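Local coordinates for putative conjugative transposon recombinase (Clostridium difficile, PDB 3G13), which probably binds DNA and exchanges its strands as a serine recombinase of the resolvase family, this chain being its N-terminal resolvase domain, at residues I76-F87 / N105-N116. Numbering follows the deposited sequence.
Unlike the reference sequence in segment 76-87: Phe80 (reference Ile).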
loop_
_atom_site.group_PDB
_atom_site.type_symbol
_atom_site.label_atom_id
_atom_site.label_comp_id
_atom_site.label_asym_id
_atom_site.label_seq_id
_atom_site.Cartn_x
_atom_site.Cartn_y
_atom_site.Cartn_z
ATOM N N ILE A 76 -9.510 1.296 -25.699
ATOM C CA ILE A 76 -8.424 1.981 -24.965
ATOM C C ILE A 76 -7.325 0.985 -24.616
ATOM O O ILE A 76 -7.633 -0.105 -24.105
ATOM C CB ILE A 76 -8.962 2.647 -23.667
ATOM C CG1 ILE A 76 -10.017 3.728 -23.994
ATOM C CG2 ILE A 76 -7.810 3.230 -22.787
ATOM C CD1 ILE A 76 -10.805 4.224 -22.790
ATOM N N ASP A 77 -6.066 1.352 -24.885
ATOM C CA ASP A 77 -4.906 0.486 -24.573
ATOM C C ASP A 77 -4.153 0.966 -23.345
ATOM O O ASP A 77 -3.513 0.174 -22.650
ATOM C CB ASP A 77 -3.919 0.391 -25.754
ATOM C CG ASP A 77 -4.540 -0.213 -27.011
ATOM O OD1 ASP A 77 -5.144 -1.328 -26.931
ATOM O OD2 ASP A 77 -4.401 0.423 -28.082
HETATM N N MSE A 78 -4.225 2.266 -23.096
HETATM C CA MSE A 78 -3.554 2.901 -21.976
HETATM C C MSE A 78 -4.334 4.144 -21.517
HETATM O O MSE A 78 -4.754 4.986 -22.328
HETATM C CB MSE A 78 -2.073 3.224 -22.301
HETATM C CG MSE A 78 -1.300 3.800 -21.100
HETATM SE SE MSE A 78 0.635 3.934 -21.329
HETATM C CE MSE A 78 1.120 2.781 -19.863
ATOM N N VAL A 79 -4.537 4.220 -20.213
ATOM C CA VAL A 79 -5.159 5.382 -19.557
ATOM C C VAL A 79 -4.196 6.175 -18.705
ATOM O O VAL A 79 -3.606 5.643 -17.769
ATOM C CB VAL A 79 -6.311 4.932 -18.593
ATOM C CG1 VAL A 79 -7.070 6.175 -18.050
ATOM C CG2 VAL A 79 -7.258 4.018 -19.309
ATOM N N PHE A 80 -4.062 7.471 -18.990
ATOM C CA PHE A 80 -3.327 8.375 -18.121
ATOM C C PHE A 80 -4.234 8.858 -17.001
ATOM O O PHE A 80 -5.422 9.154 -17.214
ATOM C CB PHE A 80 -2.802 9.605 -18.882
ATOM C CG PHE A 80 -1.550 9.341 -19.675
ATOM C CD1 PHE A 80 -1.610 9.213 -21.060
ATOM C CD2 PHE A 80 -0.314 9.199 -19.033
ATOM C CE1 PHE A 80 -0.432 8.974 -21.824
ATOM C CE2 PHE A 80 0.871 8.949 -19.776
ATOM C CZ PHE A 80 0.808 8.832 -21.176
ATOM N N THR A 81 -3.667 8.970 -15.807
ATOM C CA THR A 81 -4.351 9.685 -14.745
ATOM C C THR A 81 -3.325 10.294 -13.793
ATOM O O THR A 81 -2.238 9.744 -13.623
ATOM C CB THR A 81 -5.440 8.793 -14.058
ATOM O OG1 THR A 81 -6.329 9.637 -13.343
ATOM C CG2 THR A 81 -4.835 7.739 -13.119
ATOM N N LYS A 82 -3.651 11.429 -13.170
ATOM C CA LYS A 82 -2.621 12.205 -12.504
ATOM C C LYS A 82 -2.064 11.465 -11.287
ATOM O O LYS A 82 -0.867 11.491 -11.042
ATOM C CB LYS A 82 -3.123 13.614 -12.129
ATOM C CG LYS A 82 -2.069 14.459 -11.346
ATOM C CD LYS A 82 -2.342 15.987 -11.326
ATOM C CE LYS A 82 -1.376 16.729 -10.390
ATOM N NZ LYS A 82 0.059 16.584 -10.849
ATOM N N SER A 83 -2.932 10.765 -10.565
ATOM C CA SER A 83 -2.524 10.181 -9.285
ATOM C C SER A 83 -3.453 9.031 -8.952
ATOM O O SER A 83 -4.597 8.962 -9.434
ATOM C CB SER A 83 -2.599 11.239 -8.160
ATOM O OG SER A 83 -3.955 11.555 -7.917
ATOM N N ILE A 84 -2.979 8.136 -8.099
ATOM C CA ILE A 84 -3.829 7.090 -7.553
ATOM C C ILE A 84 -5.099 7.659 -6.859
ATOM O O ILE A 84 -6.189 7.084 -6.974
ATOM C CB ILE A 84 -3.014 6.170 -6.554
ATOM C CG1 ILE A 84 -2.082 5.240 -7.360
ATOM C CG2 ILE A 84 -3.960 5.340 -5.701
ATOM C CD1 ILE A 84 -0.857 4.672 -6.596
ATOM N N SER A 85 -4.929 8.758 -6.121
ATOM C CA SER A 85 -6.018 9.401 -5.365
ATOM C C SER A 85 -7.173 9.940 -6.238
ATOM O O SER A 85 -8.313 10.075 -5.760
ATOM C CB SER A 85 -5.442 10.517 -4.498
ATOM O OG SER A 85 -4.864 11.523 -5.325
ATOM N N ARG A 86 -6.872 10.255 -7.500
ATOM C CA ARG A 86 -7.874 10.683 -8.504
ATOM C C ARG A 86 -8.442 9.503 -9.260
ATOM O O ARG A 86 -9.555 9.561 -9.784
ATOM C CB ARG A 86 -7.260 11.659 -9.524
ATOM C CG ARG A 86 -6.906 13.024 -8.959
ATOM C CD ARG A 86 -6.062 13.844 -9.933
ATOM N NE ARG A 86 -5.423 14.984 -9.259
ATOM C CZ ARG A 86 -5.508 16.255 -9.654
ATOM N NH1 ARG A 86 -6.221 16.593 -10.737
ATOM N NH2 ARG A 86 -4.882 17.205 -8.958
ATOM N N PHE A 87 -7.677 8.422 -9.341
ATOM C CA PHE A 87 -8.113 7.260 -10.115
ATOM C C PHE A 87 -9.291 6.532 -9.448
ATOM O O PHE A 87 -10.224 6.078 -10.112
ATOM C CB PHE A 87 -6.944 6.281 -10.328
ATOM C CG PHE A 87 -7.302 5.053 -11.120
ATOM C CD1 PHE A 87 -7.544 5.136 -12.491
ATOM C CD2 PHE A 87 -7.361 3.790 -10.500
ATOM C CE1 PHE A 87 -7.852 3.977 -13.236
ATOM C CE2 PHE A 87 -7.651 2.638 -11.231
ATOM C CZ PHE A 87 -7.890 2.718 -12.586
ATOM N N ASN A 105 -4.902 -6.424 -20.766
ATOM C CA ASN A 105 -3.634 -5.844 -21.276
ATOM C C ASN A 105 -3.754 -4.334 -21.502
ATOM O O ASN A 105 -3.185 -3.786 -22.466
ATOM C CB ASN A 105 -3.162 -6.529 -22.571
ATOM C CG ASN A 105 -3.001 -8.029 -22.420
ATOM O OD1 ASN A 105 -2.219 -8.502 -21.589
ATOM N ND2 ASN A 105 -3.742 -8.791 -23.233
ATOM N N ILE A 106 -4.528 -3.691 -20.623
ATOM C CA ILE A 106 -4.714 -2.242 -20.616
ATOM C C ILE A 106 -3.957 -1.684 -19.425
ATOM O O ILE A 106 -4.152 -2.080 -18.263
ATOM C CB ILE A 106 -6.210 -1.818 -20.540
ATOM C CG1 ILE A 106 -7.021 -2.458 -21.688
ATOM C CG2 ILE A 106 -6.331 -0.270 -20.503
ATOM C CD1 ILE A 106 -8.579 -2.409 -21.507
ATOM N N ALA A 107 -3.064 -0.773 -19.748
ATOM C CA ALA A 107 -2.210 -0.151 -18.774
ATOM C C ALA A 107 -2.858 1.115 -18.228
ATOM O O ALA A 107 -3.543 1.844 -18.948
ATOM C CB ALA A 107 -0.876 0.218 -19.474
ATOM N N VAL A 108 -2.619 1.382 -16.955
ATOM C CA VAL A 108 -2.836 2.706 -16.419
ATOM C C VAL A 108 -1.471 3.332 -16.182
ATOM O O VAL A 108 -0.527 2.655 -15.739
ATOM C CB VAL A 108 -3.659 2.679 -15.090
ATOM C CG1 VAL A 108 -3.813 4.125 -14.497
ATOM C CG2 VAL A 108 -4.976 2.033 -15.333
ATOM N N TYR A 109 -1.339 4.602 -16.556
ATOM C CA TYR A 109 -0.135 5.331 -16.219
ATOM C C TYR A 109 -0.476 6.417 -15.194
ATOM O O TYR A 109 -1.139 7.400 -15.531
ATOM C CB TYR A 109 0.607 5.930 -17.459
ATOM C CG TYR A 109 1.997 6.390 -17.030
ATOM C CD1 TYR A 109 3.075 5.524 -17.113
ATOM C CD2 TYR A 109 2.212 7.658 -16.494
ATOM C CE1 TYR A 109 4.321 5.889 -16.672
ATOM C CE2 TYR A 109 3.476 8.044 -16.026
ATOM C CZ TYR A 109 4.520 7.152 -16.126
ATOM O OH TYR A 109 5.775 7.492 -15.687
ATOM N N PHE A 110 0.004 6.211 -13.957
ATOM C CA PHE A 110 -0.128 7.144 -12.857
ATOM C C PHE A 110 0.995 8.159 -12.977
ATOM O O PHE A 110 2.157 7.831 -12.771
ATOM C CB PHE A 110 -0.036 6.376 -11.511
ATOM C CG PHE A 110 -1.204 5.476 -11.261
ATOM C CD1 PHE A 110 -2.501 6.006 -11.108
ATOM C CD2 PHE A 110 -1.034 4.094 -11.196
ATOM C CE1 PHE A 110 -3.588 5.161 -10.882
ATOM C CE2 PHE A 110 -2.111 3.264 -10.951
ATOM C CZ PHE A 110 -3.382 3.781 -10.785
ATOM N N GLU A 111 0.650 9.389 -13.349
ATOM C CA GLU A 111 1.649 10.379 -13.703
ATOM C C GLU A 111 2.503 10.819 -12.503
ATOM O O GLU A 111 3.733 10.890 -12.617
ATOM C CB GLU A 111 1.017 11.601 -14.411
ATOM C CG GLU A 111 0.127 11.228 -15.619
ATOM C CD GLU A 111 -0.928 12.280 -15.894
ATOM O OE1 GLU A 111 -2.100 11.927 -16.092
ATOM O OE2 GLU A 111 -0.581 13.467 -15.908
ATOM N N ASP A 112 1.875 11.126 -11.372
ATOM C CA ASP A 112 2.634 11.643 -10.195
ATOM C C ASP A 112 3.599 10.579 -9.628
ATOM O O ASP A 112 4.772 10.860 -9.345
ATOM C CB ASP A 112 1.672 12.085 -9.070
ATOM C CG ASP A 112 0.989 13.461 -9.348
ATOM O OD1 ASP A 112 1.329 14.157 -10.345
ATOM O OD2 ASP A 112 0.088 13.808 -8.558
ATOM N N GLU A 113 3.073 9.362 -9.500
ATOM C CA GLU A 113 3.801 8.211 -8.956
ATOM C C GLU A 113 4.798 7.625 -9.966
ATOM O O GLU A 113 5.730 6.956 -9.568
ATOM C CB GLU A 113 2.816 7.118 -8.548
ATOM C CG GLU A 113 1.896 7.473 -7.389
ATOM C CD GLU A 113 0.641 8.221 -7.837
ATOM O OE1 GLU A 113 0.561 8.612 -9.035
ATOM O OE2 GLU A 113 -0.265 8.406 -6.993
ATOM N N LYS A 114 4.592 7.923 -11.259
ATOM C CA LYS A 114 5.381 7.414 -12.402
ATOM C C LYS A 114 5.350 5.875 -12.517
ATOM O O LYS A 114 6.392 5.212 -12.513
ATOM C CB LYS A 114 6.808 7.982 -12.402
ATOM C CG LYS A 114 6.822 9.490 -12.628
ATOM C CD LYS A 114 8.187 10.120 -12.462
ATOM C CE LYS A 114 8.080 11.644 -12.602
ATOM N NZ LYS A 114 9.427 12.320 -12.469
ATOM N N ILE A 115 4.145 5.319 -12.564
ATOM C CA ILE A 115 3.979 3.849 -12.579
ATOM C C ILE A 115 3.062 3.485 -13.716
ATOM O O ILE A 115 1.946 4.036 -13.803
ATOM C CB ILE A 115 3.374 3.275 -11.240
ATOM C CG1 ILE A 115 4.252 3.619 -10.014
ATOM C CG2 ILE A 115 3.187 1.761 -11.370
ATOM C CD1 ILE A 115 3.617 3.271 -8.602
ATOM N N ASN A 116 3.544 2.598 -14.581
ATOM C CA ASN A 116 2.726 1.937 -15.604
ATOM C C ASN A 116 2.355 0.603 -15.000
ATOM O O ASN A 116 3.234 -0.157 -14.592
ATOM C CB ASN A 116 3.507 1.737 -16.917
ATOM C CG ASN A 116 2.717 0.940 -17.979
ATOM O OD1 ASN A 116 2.221 -0.162 -17.722
ATOM N ND2 ASN A 116 2.657 1.479 -19.213
HETATM O O HOH W 1 -4.865 -3.254 -24.777
HETATM O O HOH W 2 -2.278 9.536 -5.025
#
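Phe110 and Phe87 meet at the apolar centre of this contact, with the edge of Phe110 turned to the face of Phe87. Their planes stand at 88° and the ring centroids are 5.4 Å apart. Phe110 ends strand 107-110, which runs parallel to strand 78-81 in the central sheet of the resolvase N-terminal domain; Phe87 sits on helix 84-87. Helix 91-102 makes the beta-alpha-beta crossover between the strands. CG of Phe110 lies anti to its own carbonyl carbon (chi1 -68°), and the ring extends toward the start of helix 84-87. Ile84 CG1 makes a CH-pi contact over one face, 3.7 Å from the Phe110 centroid. Val108 CG1 lies against the opposite face, toward the rim. Thr81 CG2 packs alongside, 3.5 Å from Phe110 CD1. Val108 CG2 also touches the Phe87 ring, and Tyr97 and Val98 of helix 91-102 pack on Phe87.

On the other face of the sheet, Phe80 and Tyr109 pack obliquely. Tyr32 and Met35 of helix 25-37 lie against Phe80.

Between these faces the backbones hydrogen-bond in parallel fashion. Val79 N donates to Ala107 O, and Val79 O accepts from Tyr109 N. Thr81 N donates to Tyr109 O, and Thr81 O accepts from Glu111 N. The pairing continues past the strands, where Asp112 N donates to Lys82 O at 2.8 Å.

At the polar edge, Lys82 NZ makes a salt bridge with Asp112, donating to the syn lone pair of OD1. Ser83 is the N-cap of helix 84-87. Glu113 bends at chi2, bringing its carboxylate to this helix start. Its OE2 also bonds Ser131 OG of the second subunit and a water held by Ser85 N. Ile84 N donates to Glu113 OE2 at 2.9 Å, from the syn side and 34° out of the carboxylate plane.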